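Local coordinates for protein myosin IE heavy chain (Dictyostelium discoideum, PDB 1LKX) that binds actin filaments and hydrolyses ATP in an actin-activated way as a single-headed myosin motor, and may move membranes relative to actin, at residues A[292-296]-A[317-322]; A[459-463]-A[519-524]; A[448-452]-A[567-571]; A[142-146]-A[364-368]. The contacts are given in a common frame with arbitrary orientation. Residue numbers count along the deposited sequence, not the author numbering.

Interaction 1: residues A[292-296]-A[317-322]; sequences TTVKV and SIALCY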
loop_
_atom_site.group_PDB
_atom_site.type_symbol
_atom_site.label_atom_id
_atom_site.label_comp_id
_atom_site.label_asym_id
_atom_site.label_seq_id
_atom_site.Cartn_x
_atom_site.Cartn_y
_atom_site.Cartn_z
ATOM N N THR A 292 -46.902 0.519 7.804
ATOM C CA THR A 292 -46.556 -0.239 6.608
ATOM C C THR A 292 -45.098 -0.678 6.660
ATOM O O THR A 292 -44.238 0.052 7.158
ATOM C CB THR A 292 -46.778 0.605 5.322
ATOM O OG1 THR A 292 -46.510 -0.203 4.165
ATOM C CG2 THR A 292 -45.862 1.836 5.316
ATOM N N THR A 293 -44.827 -1.874 6.148
ATOM C CA THR A 293 -43.466 -2.405 6.124
ATOM C C THR A 293 -42.918 -2.371 4.699
ATOM O O THR A 293 -43.525 -1.781 3.807
ATOM C CB THR A 293 -43.420 -3.866 6.630
ATOM O OG1 THR A 293 -44.120 -4.720 5.713
ATOM C CG2 THR A 293 -44.068 -3.969 8.003
ATOM N N VAL A 294 -41.770 -3.002 4.494
ATOM C CA VAL A 294 -41.156 -3.056 3.173
ATOM C C VAL A 294 -40.878 -4.508 2.836
ATOM O O VAL A 294 -40.554 -5.296 3.719
ATOM C CB VAL A 294 -39.828 -2.288 3.136
ATOM C CG1 VAL A 294 -39.216 -2.397 1.762
ATOM C CG2 VAL A 294 -40.059 -0.841 3.497
ATOM N N LYS A 295 -41.009 -4.870 1.569
ATOM C CA LYS A 295 -40.756 -6.247 1.180
ATOM C C LYS A 295 -39.920 -6.354 -0.090
ATOM O O LYS A 295 -39.824 -5.407 -0.864
ATOM C CB LYS A 295 -42.081 -6.998 1.011
ATOM C CG LYS A 295 -41.929 -8.468 0.602
ATOM C CD LYS A 295 -40.836 -9.206 1.400
ATOM C CE LYS A 295 -41.111 -9.227 2.903
ATOM N NZ LYS A 295 -40.024 -9.915 3.667
ATOM N N VAL A 296 -39.310 -7.518 -0.288
ATOM C CA VAL A 296 -38.476 -7.773 -1.453
ATOM C C VAL A 296 -39.307 -7.917 -2.721
ATOM O O VAL A 296 -40.321 -8.607 -2.731
ATOM C CB VAL A 296 -37.664 -9.058 -1.262
ATOM C CG1 VAL A 296 -36.720 -9.250 -2.435
ATOM C CG2 VAL A 296 -36.907 -8.997 0.053
ATOM N N SER A 317 -34.534 -12.697 3.994
ATOM C CA SER A 317 -35.499 -11.666 3.647
ATOM C C SER A 317 -35.924 -10.849 4.855
ATOM O O SER A 317 -36.015 -9.631 4.783
ATOM C CB SER A 317 -36.731 -12.296 3.007
ATOM O OG SER A 317 -37.717 -11.312 2.765
ATOM N N ILE A 318 -36.180 -11.521 5.968
ATOM C CA ILE A 318 -36.599 -10.847 7.194
ATOM C C ILE A 318 -35.488 -9.984 7.781
ATOM O O ILE A 318 -35.744 -8.964 8.423
ATOM C CB ILE A 318 -37.032 -11.870 8.248
ATOM C CG1 ILE A 318 -38.160 -12.731 7.681
ATOM C CG2 ILE A 318 -37.475 -11.162 9.511
ATOM C CD1 ILE A 318 -38.487 -13.942 8.515
ATOM N N ALA A 319 -34.251 -10.400 7.565
ATOM C CA ALA A 319 -33.109 -9.654 8.071
ATOM C C ALA A 319 -32.910 -8.364 7.277
ATOM O O ALA A 319 -32.332 -7.391 7.771
ATOM C CB ALA A 319 -31.858 -10.510 7.992
ATOM N N LEU A 320 -33.400 -8.360 6.045
ATOM C CA LEU A 320 -33.280 -7.193 5.187
ATOM C C LEU A 320 -34.414 -6.192 5.389
ATOM O O LEU A 320 -34.277 -5.019 5.046
ATOM C CB LEU A 320 -33.258 -7.623 3.723
ATOM C CG LEU A 320 -32.056 -8.442 3.273
ATOM C CD1 LEU A 320 -32.189 -8.774 1.797
ATOM C CD2 LEU A 320 -30.795 -7.659 3.546
ATOM N N CYS A 321 -35.527 -6.645 5.962
ATOM C CA CYS A 321 -36.678 -5.774 6.155
ATOM C C CYS A 321 -37.050 -5.444 7.596
ATOM O O CYS A 321 -37.980 -4.678 7.829
ATOM C CB CYS A 321 -37.882 -6.376 5.441
ATOM S SG CYS A 321 -37.521 -6.872 3.737
ATOM N N TYR A 322 -36.338 -6.010 8.563
ATOM C CA TYR A 322 -36.632 -5.728 9.969
ATOM C C TYR A 322 -35.368 -5.740 10.832
ATOM O O TYR A 322 -34.330 -6.276 10.436
ATOM C CB TYR A 322 -37.626 -6.762 10.543
ATOM C CG TYR A 322 -38.935 -6.911 9.784
ATOM C CD1 TYR A 322 -38.998 -7.636 8.592
ATOM C CD2 TYR A 322 -40.109 -6.319 10.257
ATOM C CE1 TYR A 322 -40.195 -7.769 7.887
ATOM C CE2 TYR A 322 -41.317 -6.444 9.555
ATOM C CZ TYR A 322 -41.352 -7.169 8.374
ATOM O OH TYR A 322 -42.538 -7.280 7.681
#
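Residues 317-322, from helix 313-321 onward, pack obliquely on strand 293-296, and the rotamers of K295, S317, C321 and Y322 shape the contact. The short axes run 140° apart and approach to 8.4 Å. K295 shows this best. Its CA-to-CB bond points sideways, but chi2 and chi3 are both p. The chain therefore curls back over the helix instead of running out straight, and K295 NZ donates a hydrogen bond to S317 OG at 2.8 Å. S317 is in the t rotamer, with its CB directed toward the strand. From there S317 OG also lies 3.7 Å from V296 CG2. C321 takes the m rotamer and sits between these groups. C321 CB is 3.4 Å from V294 O, and C321 SG is 3.9 Å from K295 NZ and 4.3 Å from V296 CG2. Y322 is extended (phi/psi -147/162). Its m rotamer swings the ring to T293, where Y322 OH lies 3.6 Å from T293 OG1. The contact is structural packing at the periphery of the motor domain, away from the nucleotide. Strand 281-284 pairs antiparallel with strand 293-296, as in a beta hairpin. P339 packs on both T293 and Y322. Helix 299-309 touches V296 and L320 through L302, and L531 of helix 529-536 lies against A319 and L320.

Interaction 2: residues A[459-463]-A[519-524]; sequences LDEAC and FLDKNK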
loop_
_atom_site.group_PDB
_atom_site.type_symbol
_atom_site.label_atom_id
_atom_site.label_comp_id
_atom_site.label_asym_id
_atom_site.label_seq_id
_atom_site.Cartn_x
_atom_site.Cartn_y
_atom_site.Cartn_z
ATOM N N LEU A 459 -13.998 12.296 15.483
ATOM C CA LEU A 459 -14.983 11.532 14.727
ATOM C C LEU A 459 -15.364 10.278 15.500
ATOM O O LEU A 459 -16.499 9.816 15.443
ATOM C CB LEU A 459 -14.412 11.168 13.345
ATOM C CG LEU A 459 -15.250 10.503 12.236
ATOM C CD1 LEU A 459 -14.979 9.032 12.240
ATOM C CD2 LEU A 459 -16.734 10.804 12.397
ATOM N N ASP A 460 -14.402 9.731 16.228
ATOM C CA ASP A 460 -14.633 8.535 17.027
ATOM C C ASP A 460 -15.598 8.855 18.163
ATOM O O ASP A 460 -16.694 8.295 18.259
ATOM C CB ASP A 460 -13.304 8.054 17.609
ATOM C CG ASP A 460 -12.826 6.758 16.992
ATOM O OD1 ASP A 460 -13.028 6.556 15.772
ATOM O OD2 ASP A 460 -12.230 5.945 17.732
ATOM N N GLU A 461 -15.167 9.771 19.022
ATOM C CA GLU A 461 -15.939 10.207 20.172
ATOM C C GLU A 461 -17.307 10.748 19.772
ATOM O O GLU A 461 -18.264 10.653 20.538
ATOM C CB GLU A 461 -15.135 11.258 20.939
ATOM C CG GLU A 461 -15.890 11.964 22.048
ATOM C CD GLU A 461 -16.682 13.152 21.535
ATOM O OE1 GLU A 461 -16.049 14.104 21.023
ATOM O OE2 GLU A 461 -17.932 13.130 21.639
ATOM N N ALA A 462 -17.399 11.311 18.574
ATOM C CA ALA A 462 -18.666 11.838 18.083
ATOM C C ALA A 462 -19.619 10.690 17.751
ATOM O O ALA A 462 -20.831 10.880 17.689
ATOM C CB ALA A 462 -18.430 12.693 16.848
ATOM N N CYS A 463 -19.066 9.498 17.536
ATOM C CA CYS A 463 -19.873 8.329 17.217
ATOM C C CYS A 463 -20.626 7.841 18.438
ATOM O O CYS A 463 -21.711 7.271 18.333
ATOM C CB CYS A 463 -18.995 7.194 16.696
ATOM S SG CYS A 463 -18.516 7.341 14.968
ATOM N N PHE A 519 -19.564 9.744 7.046
ATOM C CA PHE A 519 -18.403 9.506 7.901
ATOM C C PHE A 519 -18.701 8.755 9.197
ATOM O O PHE A 519 -17.883 7.963 9.651
ATOM C CB PHE A 519 -17.718 10.833 8.248
ATOM C CG PHE A 519 -16.514 11.138 7.406
ATOM C CD1 PHE A 519 -16.591 11.105 6.021
ATOM C CD2 PHE A 519 -15.304 11.470 8.001
ATOM C CE1 PHE A 519 -15.477 11.399 5.236
ATOM C CE2 PHE A 519 -14.190 11.765 7.227
ATOM C CZ PHE A 519 -14.277 11.728 5.842
ATOM N N LEU A 520 -19.861 8.995 9.799
ATOM C CA LEU A 520 -20.174 8.318 11.045
ATOM C C LEU A 520 -20.420 6.837 10.879
ATOM O O LEU A 520 -19.755 6.025 11.512
ATOM C CB LEU A 520 -21.375 8.967 11.729
ATOM C CG LEU A 520 -21.016 10.272 12.433
ATOM C CD1 LEU A 520 -22.259 10.869 13.043
ATOM C CD2 LEU A 520 -19.965 10.014 13.500
ATOM N N ASP A 521 -21.369 6.475 10.026
ATOM C CA ASP A 521 -21.668 5.071 9.840
ATOM C C ASP A 521 -20.505 4.330 9.205
ATOM O O ASP A 521 -20.434 3.109 9.296
ATOM C CB ASP A 521 -22.928 4.888 8.998
ATOM C CG ASP A 521 -22.703 5.218 7.547
ATOM O OD1 ASP A 521 -22.419 6.399 7.250
ATOM O OD2 ASP A 521 -22.804 4.297 6.702
ATOM N N LYS A 522 -19.598 5.059 8.563
ATOM C CA LYS A 522 -18.428 4.431 7.950
ATOM C C LYS A 522 -17.421 4.074 9.047
ATOM O O LYS A 522 -16.762 3.035 9.002
ATOM C CB LYS A 522 -17.766 5.384 6.957
ATOM C CG LYS A 522 -18.464 5.516 5.625
ATOM C CD LYS A 522 -17.798 4.658 4.563
ATOM C CE LYS A 522 -18.335 4.997 3.172
ATOM N NZ LYS A 522 -18.121 6.432 2.794
ATOM N N ASN A 523 -17.309 4.955 10.034
ATOM C CA ASN A 523 -16.391 4.759 11.146
ATOM C C ASN A 523 -17.005 3.779 12.132
ATOM O O ASN A 523 -16.304 2.973 12.738
ATOM C CB ASN A 523 -16.127 6.105 11.821
ATOM C CG ASN A 523 -15.100 6.021 12.930
ATOM O OD1 ASN A 523 -14.041 5.411 12.770
ATOM N ND2 ASN A 523 -15.401 6.658 14.060
ATOM N N LYS A 524 -18.324 3.858 12.292
ATOM C CA LYS A 524 -19.023 2.959 13.203
ATOM C C LYS A 524 -18.758 1.546 12.721
ATOM O O LYS A 524 -18.376 0.675 13.500
ATOM C CB LYS A 524 -20.534 3.260 13.227
ATOM C CG LYS A 524 -20.894 4.480 14.070
ATOM C CD LYS A 524 -22.377 4.794 14.058
ATOM C CE LYS A 524 -22.662 6.066 14.873
ATOM N NZ LYS A 524 -24.079 6.550 14.783
#
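Two short helical segments cross almost at right angles, with axes 89° apart and 9.7 Å at closest approach. The main bump from 459-463 is L459, whose CB points toward 519-524. L459 CD1 reaches into the hollow between F519 and N523, 4.0 Å from F519 O and a tight 3.0 Å from N523 ND2. From the other helix, L520 CD2 wedges between L459 CD2 at 3.5 Å and C463 SG at 3.4 Å. N523 is the polar projection. N523 ND2 donates hydrogen bonds to D460 OD1 (2.9 Å) and C463 SG (3.3 Å), so the amide fits between these two side chains on the helix surface. K524 closes one margin, with K524 CG 3.8 Å from C463 SG. D460 is also held by T561 through OD2, and N523 OD1 accepts from G563 N. This structural packing joins helices 455-464 and 519-524 beside helix 398-430, the relay helix of myosins, whose F398 meets F519 edge-to-face. F473 of helix 470-480 touches L459 and F519.

Interaction 3: residues A[448-452]-A[567-571]; sequences IEKKP and RNAMN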
loop_
_atom_site.group_PDB
_atom_site.type_symbol
_atom_site.label_atom_id
_atom_site.label_comp_id
_atom_site.label_asym_id
_atom_site.label_seq_id
_atom_site.Cartn_x
_atom_site.Cartn_y
_atom_site.Cartn_z
ATOM N N ILE A 448 -2.704 16.380 13.535
ATOM C CA ILE A 448 -4.062 16.870 13.332
ATOM C C ILE A 448 -5.044 15.744 13.092
ATOM O O ILE A 448 -6.179 15.989 12.695
ATOM C CB ILE A 448 -4.172 17.829 12.132
ATOM C CG1 ILE A 448 -5.499 18.596 12.204
ATOM C CG2 ILE A 448 -4.108 17.045 10.839
ATOM C CD1 ILE A 448 -5.899 19.279 10.927
ATOM N N GLU A 449 -4.626 14.509 13.336
ATOM C CA GLU A 449 -5.534 13.395 13.104
ATOM C C GLU A 449 -5.171 12.039 13.710
ATOM O O GLU A 449 -5.198 11.029 13.016
ATOM C CB GLU A 449 -5.711 13.244 11.610
ATOM C CG GLU A 449 -4.414 13.318 10.899
ATOM C CD GLU A 449 -4.552 12.844 9.501
ATOM O OE1 GLU A 449 -5.186 11.783 9.327
ATOM O OE2 GLU A 449 -4.036 13.516 8.583
ATOM N N LYS A 450 -4.861 12.015 15.001
ATOM C CA LYS A 450 -4.506 10.781 15.689
ATOM C C LYS A 450 -4.900 10.760 17.167
ATOM O O LYS A 450 -5.843 10.049 17.545
ATOM C CB LYS A 450 -3.004 10.501 15.560
ATOM C CG LYS A 450 -2.582 9.895 14.223
ATOM C CD LYS A 450 -1.150 9.386 14.250
ATOM C CE LYS A 450 -0.184 10.516 14.503
ATOM N NZ LYS A 450 1.173 10.015 14.792
ATOM N N LYS A 451 -4.203 11.547 17.996
ATOM C CA LYS A 451 -4.452 11.562 19.447
ATOM C C LYS A 451 -5.549 12.526 19.922
ATOM O O LYS A 451 -6.059 13.291 19.103
ATOM C CB LYS A 451 -3.126 11.816 20.173
ATOM C CG LYS A 451 -2.134 10.644 20.028
ATOM C CD LYS A 451 -1.519 10.580 18.626
ATOM C CE LYS A 451 -0.770 9.273 18.363
ATOM N NZ LYS A 451 -1.686 8.135 18.057
ATOM N N PRO A 452 -5.925 12.502 21.238
ATOM C CA PRO A 452 -6.970 13.352 21.869
ATOM C C PRO A 452 -7.089 14.728 21.235
ATOM O O PRO A 452 -6.193 15.559 21.398
ATOM C CB PRO A 452 -6.517 13.452 23.318
ATOM C CG PRO A 452 -5.936 12.115 23.549
ATOM C CD PRO A 452 -5.130 11.831 22.285
ATOM N N ARG A 567 -5.665 3.410 12.681
ATOM C CA ARG A 567 -4.643 4.240 13.300
ATOM C C ARG A 567 -3.637 3.350 14.016
ATOM O O ARG A 567 -2.452 3.662 14.041
ATOM C CB ARG A 567 -5.275 5.246 14.278
ATOM C CG ARG A 567 -4.541 5.382 15.602
ATOM C CD ARG A 567 -4.365 6.820 16.076
ATOM N NE ARG A 567 -5.612 7.562 16.266
ATOM C CZ ARG A 567 -6.649 7.155 16.995
ATOM N NH1 ARG A 567 -6.619 5.982 17.624
ATOM N NH2 ARG A 567 -7.716 7.943 17.103
ATOM N N ASN A 568 -4.105 2.240 14.586
ATOM C CA ASN A 568 -3.219 1.318 15.298
ATOM C C ASN A 568 -2.367 0.551 14.331
ATOM O O ASN A 568 -1.160 0.405 14.517
ATOM C CB ASN A 568 -4.003 0.303 16.108
ATOM C CG ASN A 568 -4.885 0.943 17.140
ATOM O OD1 ASN A 568 -4.492 1.913 17.804
ATOM N ND2 ASN A 568 -6.089 0.396 17.302
ATOM N N ALA A 569 -3.028 0.037 13.303
ATOM C CA ALA A 569 -2.377 -0.735 12.265
ATOM C C ALA A 569 -1.202 0.043 11.725
ATOM O O ALA A 569 -0.127 -0.524 11.527
ATOM C CB ALA A 569 -3.357 -1.030 11.152
ATOM N N MET A 570 -1.407 1.344 11.505
ATOM C CA MET A 570 -0.357 2.205 10.970
ATOM C C MET A 570 0.787 2.467 11.933
ATOM O O MET A 570 1.945 2.461 11.538
ATOM C CB MET A 570 -0.949 3.534 10.490
ATOM C CG MET A 570 -1.909 3.394 9.294
ATOM S SD MET A 570 -1.217 2.418 7.912
ATOM C CE MET A 570 0.049 3.537 7.328
ATOM N N ASN A 571 0.472 2.693 13.196
ATOM C CA ASN A 571 1.514 2.933 14.186
ATOM C C ASN A 571 2.289 1.648 14.454
ATOM O O ASN A 571 3.478 1.682 14.778
ATOM C CB ASN A 571 0.908 3.454 15.485
ATOM C CG ASN A 571 0.201 4.775 15.301
ATOM O OD1 ASN A 571 0.677 5.647 14.571
ATOM N ND2 ASN A 571 -0.936 4.943 15.975
#
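K450 and R567 bury nearly equal areas, 60 and 59 Å², and together they make most of this small surface contact. R567 points its CB toward the loop from helix 562-577. Its side chain extends to the K450 backbone, placing R567 NE 2.8 Å from K450 O. That carbonyl oxygen lies over one face of the guanidinium. The aliphatic parts also meet, with K450 CB 4.0 Å from R567 CD. Further along, K450 CD is 4.2 Å from N571 OD1, one helical turn after R567. N571 buries 30 Å², and its OD1 accepts a hydrogen bond from K409. K451 bends its end back so that K451 NZ lies 3.6 Å from R567 CD, although it is also 4.4 Å from the like-charged R567 NE. Residues 567-571 fall in the actin-binding region, but the contact itself is packing within the motor domain. The loop links helices 443-447 and 455-464. R567 also touches I456 and S457 of helix 455-464, while helix 398-430 places F405 against E449 and K450 and C406 against M570.

Interaction 4: residues A[142-146]-A[364-368]; sequences LLEAF and LVSKI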
loop_
_atom_site.group_PDB
_atom_site.type_symbol
_atom_site.label_atom_id
_atom_site.label_comp_id
_atom_site.label_asym_id
_atom_site.label_seq_id
_atom_site.Cartn_x
_atom_site.Cartn_y
_atom_site.Cartn_z
ATOM N N LEU A 142 -3.047 -13.462 -7.299
ATOM C CA LEU A 142 -4.188 -13.896 -6.502
ATOM C C LEU A 142 -4.811 -12.726 -5.732
ATOM O O LEU A 142 -5.982 -12.410 -5.909
ATOM C CB LEU A 142 -3.723 -15.003 -5.549
ATOM C CG LEU A 142 -4.694 -16.101 -5.114
ATOM C CD1 LEU A 142 -5.515 -15.633 -3.950
ATOM C CD2 LEU A 142 -5.588 -16.477 -6.264
ATOM N N LEU A 143 -4.027 -12.078 -4.883
ATOM C CA LEU A 143 -4.525 -10.944 -4.128
ATOM C C LEU A 143 -4.914 -9.787 -5.028
ATOM O O LEU A 143 -5.887 -9.091 -4.763
ATOM C CB LEU A 143 -3.473 -10.459 -3.144
ATOM C CG LEU A 143 -3.132 -11.432 -2.019
ATOM C CD1 LEU A 143 -2.036 -10.835 -1.153
ATOM C CD2 LEU A 143 -4.381 -11.735 -1.203
ATOM N N GLU A 144 -4.144 -9.566 -6.088
ATOM C CA GLU A 144 -4.437 -8.473 -7.006
ATOM C C GLU A 144 -5.844 -8.610 -7.583
ATOM O O GLU A 144 -6.540 -7.617 -7.773
ATOM C CB GLU A 144 -3.391 -8.441 -8.116
ATOM C CG GLU A 144 -2.788 -7.063 -8.320
ATOM C CD GLU A 144 -1.321 -7.104 -8.789
ATOM O OE1 GLU A 144 -0.448 -7.482 -7.960
ATOM O OE2 GLU A 144 -1.042 -6.766 -9.975
ATOM N N ALA A 145 -6.272 -9.844 -7.830
ATOM C CA ALA A 145 -7.593 -10.086 -8.391
ATOM C C ALA A 145 -8.711 -9.639 -7.460
ATOM O O ALA A 145 -9.701 -9.068 -7.911
ATOM C CB ALA A 145 -7.751 -11.554 -8.729
ATOM N N PHE A 146 -8.558 -9.894 -6.163
ATOM C CA PHE A 146 -9.569 -9.495 -5.184
ATOM C C PHE A 146 -9.360 -8.111 -4.538
ATOM O O PHE A 146 -10.308 -7.514 -4.040
ATOM C CB PHE A 146 -9.677 -10.536 -4.064
ATOM C CG PHE A 146 -10.137 -11.892 -4.529
ATOM C CD1 PHE A 146 -9.238 -12.778 -5.131
ATOM C CD2 PHE A 146 -11.479 -12.268 -4.396
ATOM C CE1 PHE A 146 -9.671 -14.009 -5.591
ATOM C CE2 PHE A 146 -11.921 -13.496 -4.853
ATOM C CZ PHE A 146 -11.023 -14.368 -5.451
ATOM N N LEU A 364 -9.033 -14.948 2.657
ATOM C CA LEU A 364 -8.148 -15.318 1.580
ATOM C C LEU A 364 -6.686 -15.087 1.959
ATOM O O LEU A 364 -5.852 -15.943 1.698
ATOM C CB LEU A 364 -8.489 -14.508 0.340
ATOM C CG LEU A 364 -8.237 -15.156 -1.024
ATOM C CD1 LEU A 364 -8.304 -14.077 -2.109
ATOM C CD2 LEU A 364 -6.884 -15.828 -1.053
ATOM N N VAL A 365 -6.354 -13.951 2.572
ATOM C CA VAL A 365 -4.954 -13.729 2.930
ATOM C C VAL A 365 -4.482 -14.726 3.983
ATOM O O VAL A 365 -3.452 -15.368 3.812
ATOM C CB VAL A 365 -4.670 -12.295 3.447
ATOM C CG1 VAL A 365 -5.062 -11.277 2.419
ATOM C CG2 VAL A 365 -5.408 -12.048 4.707
ATOM N N SER A 366 -5.227 -14.877 5.068
ATOM C CA SER A 366 -4.823 -15.822 6.105
ATOM C C SER A 366 -4.765 -17.226 5.522
ATOM O O SER A 366 -3.930 -18.031 5.914
ATOM C CB SER A 366 -5.806 -15.791 7.261
ATOM O OG SER A 366 -7.107 -15.997 6.757
ATOM N N LYS A 367 -5.647 -17.517 4.577
ATOM C CA LYS A 367 -5.660 -18.833 3.963
ATOM C C LYS A 367 -4.329 -19.027 3.264
ATOM O O LYS A 367 -3.741 -20.096 3.312
ATOM C CB LYS A 367 -6.811 -18.953 2.958
ATOM C CG LYS A 367 -7.374 -20.363 2.822
ATOM C CD LYS A 367 -6.353 -21.313 2.223
ATOM C CE LYS A 367 -6.521 -22.742 2.777
ATOM N NZ LYS A 367 -7.891 -23.347 2.585
ATOM N N ILE A 368 -3.857 -17.983 2.608
ATOM C CA ILE A 368 -2.575 -18.049 1.929
ATOM C C ILE A 368 -1.475 -18.165 2.975
ATOM O O ILE A 368 -0.638 -19.061 2.906
ATOM C CB ILE A 368 -2.327 -16.794 1.084
ATOM C CG1 ILE A 368 -3.347 -16.728 -0.050
ATOM C CG2 ILE A 368 -0.929 -16.817 0.508
ATOM C CD1 ILE A 368 -3.187 -15.527 -0.940
#
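This is a buried, wholly apolar helix-helix contact in the interior of the motor domain, near the nucleotide site. Helices 127-147 and 342-372 run nearly antiparallel here. Their short axes are 174° apart and come no closer than 11.4 Å, a wide spacing bridged by large aliphatic and aromatic side chains. L364 lies at the centre, burying 71 Å² with its CB directed toward the other helix. L364 CD2 meets L142 CD1 at 3.2 Å, a close approach. L364 CD1 sits over the face of the F146 ring, 3.8 Å from the centroid and 26° off the normal, which makes a CH-pi contact. One turn later, I368 CD1 enters between two leucines, 3.8 Å from L142 CD1 and 4.0 Å from L143 CD2. L143 CD2 also touches V365 CG1 at 3.7 Å. The L143 side chain is about 9 Å from that of T108, a residue of the ATP site that also belongs to the magnesium site, and about 11 Å from the magnesium ion. The packing is near the nucleotide site, but none of its residues is among those lining it. Y357, on helix 342-372, hydrogen-bonds to F146 O. I249 and M253 of helix 242-255 press on L142, and I201 of helix 200-206 on F146. Strand 174-182 at the edge of the central sheet meets L143 through I179 and V365 through N181.

All four contacts lie in the myosin motor domain. Interaction 4 joins residues far apart in the chain, and interaction 1 is nested within its loop. Helix 313-321 of interaction 1 is followed by helix 342-372 of interaction 4, yet the centres of the two interactions are 34 Å apart. Interaction 3 opens later and encloses interaction 2. These two are the closest pair, with centres 15 Å apart and nearest atoms about 5 Å apart. Both lie beside helix 398-430, and helix 455-464 links them. Interactions 1 and 3 are farthest apart, 39 Å between centres. Interaction 4 packs near the nucleotide, interaction 3 has one segment in the actin-binding region, and interaction 1 lies at the periphery.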